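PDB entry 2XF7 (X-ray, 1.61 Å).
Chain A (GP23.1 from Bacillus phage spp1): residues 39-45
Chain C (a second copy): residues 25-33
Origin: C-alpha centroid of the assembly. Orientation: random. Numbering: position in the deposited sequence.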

# COMPACT_ATOMS: atom_id res chain seq x y z
N ASP A 39 2.41 10.35 21.55
CA ASP A 39 2.44 11.80 21.82
C ASP A 39 2.67 12.57 20.51
O ASP A 39 2.04 13.61 20.30
CB ASP A 39 3.53 12.10 22.86
CG ASP A 39 3.24 11.54 24.24
OD1 ASP A 39 2.05 11.20 24.52
OD2 ASP A 39 4.21 11.46 25.09
N LYS A 40 3.57 12.08 19.63
CA LYS A 40 3.79 12.76 18.34
C LYS A 40 2.51 12.75 17.53
O LYS A 40 2.14 13.78 16.94
CB LYS A 40 4.90 12.12 17.48
CG LYS A 40 6.33 12.28 17.99
CD LYS A 40 7.36 11.91 16.90
CE LYS A 40 7.29 10.52 16.25
NZ LYS A 40 8.09 10.45 14.98
N ILE A 41 1.85 11.57 17.45
CA ILE A 41 0.63 11.50 16.67
C ILE A 41 -0.43 12.46 17.20
O ILE A 41 -1.07 13.15 16.39
CB ILE A 41 0.14 10.05 16.66
CG1 ILE A 41 1.14 9.19 15.84
CG2 ILE A 41 -1.28 9.98 16.13
CD1 ILE A 41 0.94 7.67 15.99
N MET A 42 -0.59 12.56 18.54
CA MET A 42 -1.62 13.40 19.13
C MET A 42 -1.36 14.88 18.91
O MET A 42 -2.28 15.71 19.13
CB MET A 42 -1.76 13.05 20.61
CG MET A 42 -2.38 11.69 20.76
SD MET A 42 -2.86 11.25 22.44
CE MET A 42 -1.30 11.07 23.18
N SER A 43 -0.13 15.24 18.52
CA SER A 43 0.25 16.65 18.26
C SER A 43 -0.38 17.09 16.89
O SER A 43 -0.42 18.29 16.61
CB SER A 43 1.77 16.81 18.21
OG SER A 43 2.36 16.37 16.99
N TYR A 44 -0.77 16.11 16.04
CA TYR A 44 -1.41 16.45 14.76
C TYR A 44 -2.91 16.72 14.97
O TYR A 44 -3.48 16.18 15.90
CB TYR A 44 -1.29 15.25 13.79
CG TYR A 44 0.07 15.05 13.18
CD1 TYR A 44 0.35 15.48 11.87
CD2 TYR A 44 1.07 14.36 13.87
CE1 TYR A 44 1.59 15.22 11.27
CE2 TYR A 44 2.32 14.13 13.28
CZ TYR A 44 2.54 14.49 11.96
OH TYR A 44 3.75 14.20 11.34
N PRO A 45 -3.56 17.44 14.01
CA PRO A 45 -5.02 17.70 14.13
C PRO A 45 -5.82 16.45 13.83
O PRO A 45 -5.75 15.89 12.70
CB PRO A 45 -5.29 18.81 13.09
CG PRO A 45 -4.17 18.64 12.07
CD PRO A 45 -2.97 18.15 12.85
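Chain C (25-33) RVAVNAGDL

The contact between these two copies of GP23.1 is a small helix-end packing, in which one aspartate just past the end of a helix in chain C takes hydrogen bonds from a lysine and a tyrosine of chain A, while small side chains of the same helix pack around the tyrosine ring. It illustrates a general principle: a carboxylate can join two donors from one neighbouring chain, one at each oxygen.

Chain C enters as a helix, residues 25 to 30, and leaves it at Gly C31, whose phi of 82° belongs to a Schellman motif. Two backbone bonds close the turn, Asp C32 N to Ala C27 O at 2.9 Å and Gly C31 N to Val C28 O at 3.0 Å. Beyond the glycine the chain returns to negative phi, and the CA-to-CB bond of Asp C32 points toward chain A. On the other side, chain A is already helical at Asp A39 and has become an extended loop by Tyr A44, with psi at 160°.

The stretches run in opposite senses: Lys A40 lies nearest Ala C30, with their CA atoms 5.8 Å apart, and Tyr A44 nearest Val C26, with CA atoms 6.4 Å apart. Together they bury 355 Å², counting both sides.

Asp C32 receives two hydrogen bonds from chain A. Asp C32 OD1 accepts one from Lys A40 NZ at 2.9 Å, which is also a salt bridge, and Asp C32 OD2, which also bonds elsewhere in the structure, accepts one from Tyr A44 OH at 2.6 Å. To get there the lysine passes close to the end of the helix, where Lys A40 CD lies 3.0 Å from Ala C30 O. The CA-to-CB bond of Tyr A44 points sideways, yet with chi1 at -76° the ring carries its hydroxyl to the aspartate, which lies at the ring edge, near its plane.

The ring is also a packing surface. Val C26 CG1 lies over one face, 3.8 Å from the centroid of the Tyr A44 ring and 18° off its normal, a CH-pi contact. Ala C30 CB approaches Tyr A44 CE2 at 4.0 Å, and Ala C27 CA comes within 3.2 Å of Tyr A44 OH.

A water completes the contact, donating to Ser A43 OG at 2.9 Å and to Val C26 O at 2.7 Å. The same Ser A43 OG donates to Lys A40 O at 2.6 Å, so the hydroxyl joins the Lys A40 carbonyl to the bridging water.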

# COMPACT_ATOMS: atom_id res chain seq x y z
N ARG C 25 4.26 21.92 8.74
CA ARG C 25 5.02 22.42 9.92
C ARG C 25 4.85 21.51 11.10
O ARG C 25 5.81 21.29 11.88
CB ARG C 25 4.53 23.82 10.36
CG ARG C 25 4.77 24.91 9.39
CD ARG C 25 4.21 26.25 9.89
NE ARG C 25 4.68 27.25 8.92
CZ ARG C 25 4.12 28.43 8.72
NH1 ARG C 25 3.05 28.79 9.41
NH2 ARG C 25 4.63 29.26 7.81
N VAL C 26 3.62 20.98 11.28
CA VAL C 26 3.38 20.02 12.38
C VAL C 26 4.27 18.78 12.16
O VAL C 26 4.91 18.26 13.11
CB VAL C 26 1.87 19.63 12.46
CG1 VAL C 26 1.66 18.46 13.44
CG2 VAL C 26 0.96 20.82 12.82
N ALA C 27 4.28 18.28 10.91
CA ALA C 27 5.08 17.07 10.60
C ALA C 27 6.60 17.34 10.82
O ALA C 27 7.31 16.49 11.34
CB ALA C 27 4.79 16.61 9.17
N VAL C 28 7.10 18.53 10.44
CA VAL C 28 8.50 18.88 10.66
C VAL C 28 8.77 18.92 12.17
O VAL C 28 9.78 18.40 12.64
CB VAL C 28 8.86 20.22 9.97
CG1 VAL C 28 10.28 20.69 10.37
CG2 VAL C 28 8.79 20.09 8.46
N ASN C 29 7.84 19.52 12.92
CA ASN C 29 8.04 19.65 14.36
C ASN C 29 8.11 18.29 15.03
O ASN C 29 8.91 18.07 15.87
CB ASN C 29 7.03 20.55 15.06
CG ASN C 29 7.53 21.02 16.39
OD1 ASN C 29 8.48 21.72 16.45
ND2 ASN C 29 6.95 20.55 17.45
N ALA C 30 7.30 17.38 14.52
CA ALA C 30 7.23 16.00 15.04
C ALA C 30 8.45 15.15 14.63
O ALA C 30 8.63 14.05 15.17
CB ALA C 30 5.94 15.33 14.54
N GLY C 31 9.22 15.60 13.64
CA GLY C 31 10.35 14.88 13.08
C GLY C 31 9.92 13.85 12.05
O GLY C 31 10.69 12.95 11.70
N ASP C 32 8.66 13.98 11.53
CA ASP C 32 8.15 13.05 10.50
C ASP C 32 8.57 13.50 9.08
O ASP C 32 8.42 12.75 8.09
CB ASP C 32 6.66 12.87 10.61
CG ASP C 32 6.30 12.11 11.88
OD1 ASP C 32 7.13 11.25 12.34
OD2 ASP C 32 5.20 12.31 12.38
N LEU C 33 8.97 14.77 8.98
CA LEU C 33 9.54 15.29 7.74
C LEU C 33 10.69 16.19 8.19
O LEU C 33 10.63 16.76 9.28
CB LEU C 33 8.57 16.24 6.97
CG LEU C 33 7.40 15.63 6.27
CD1 LEU C 33 6.53 16.77 5.66
CD2 LEU C 33 7.88 14.65 5.13
O HOH W 1 4.28 18.14 15.77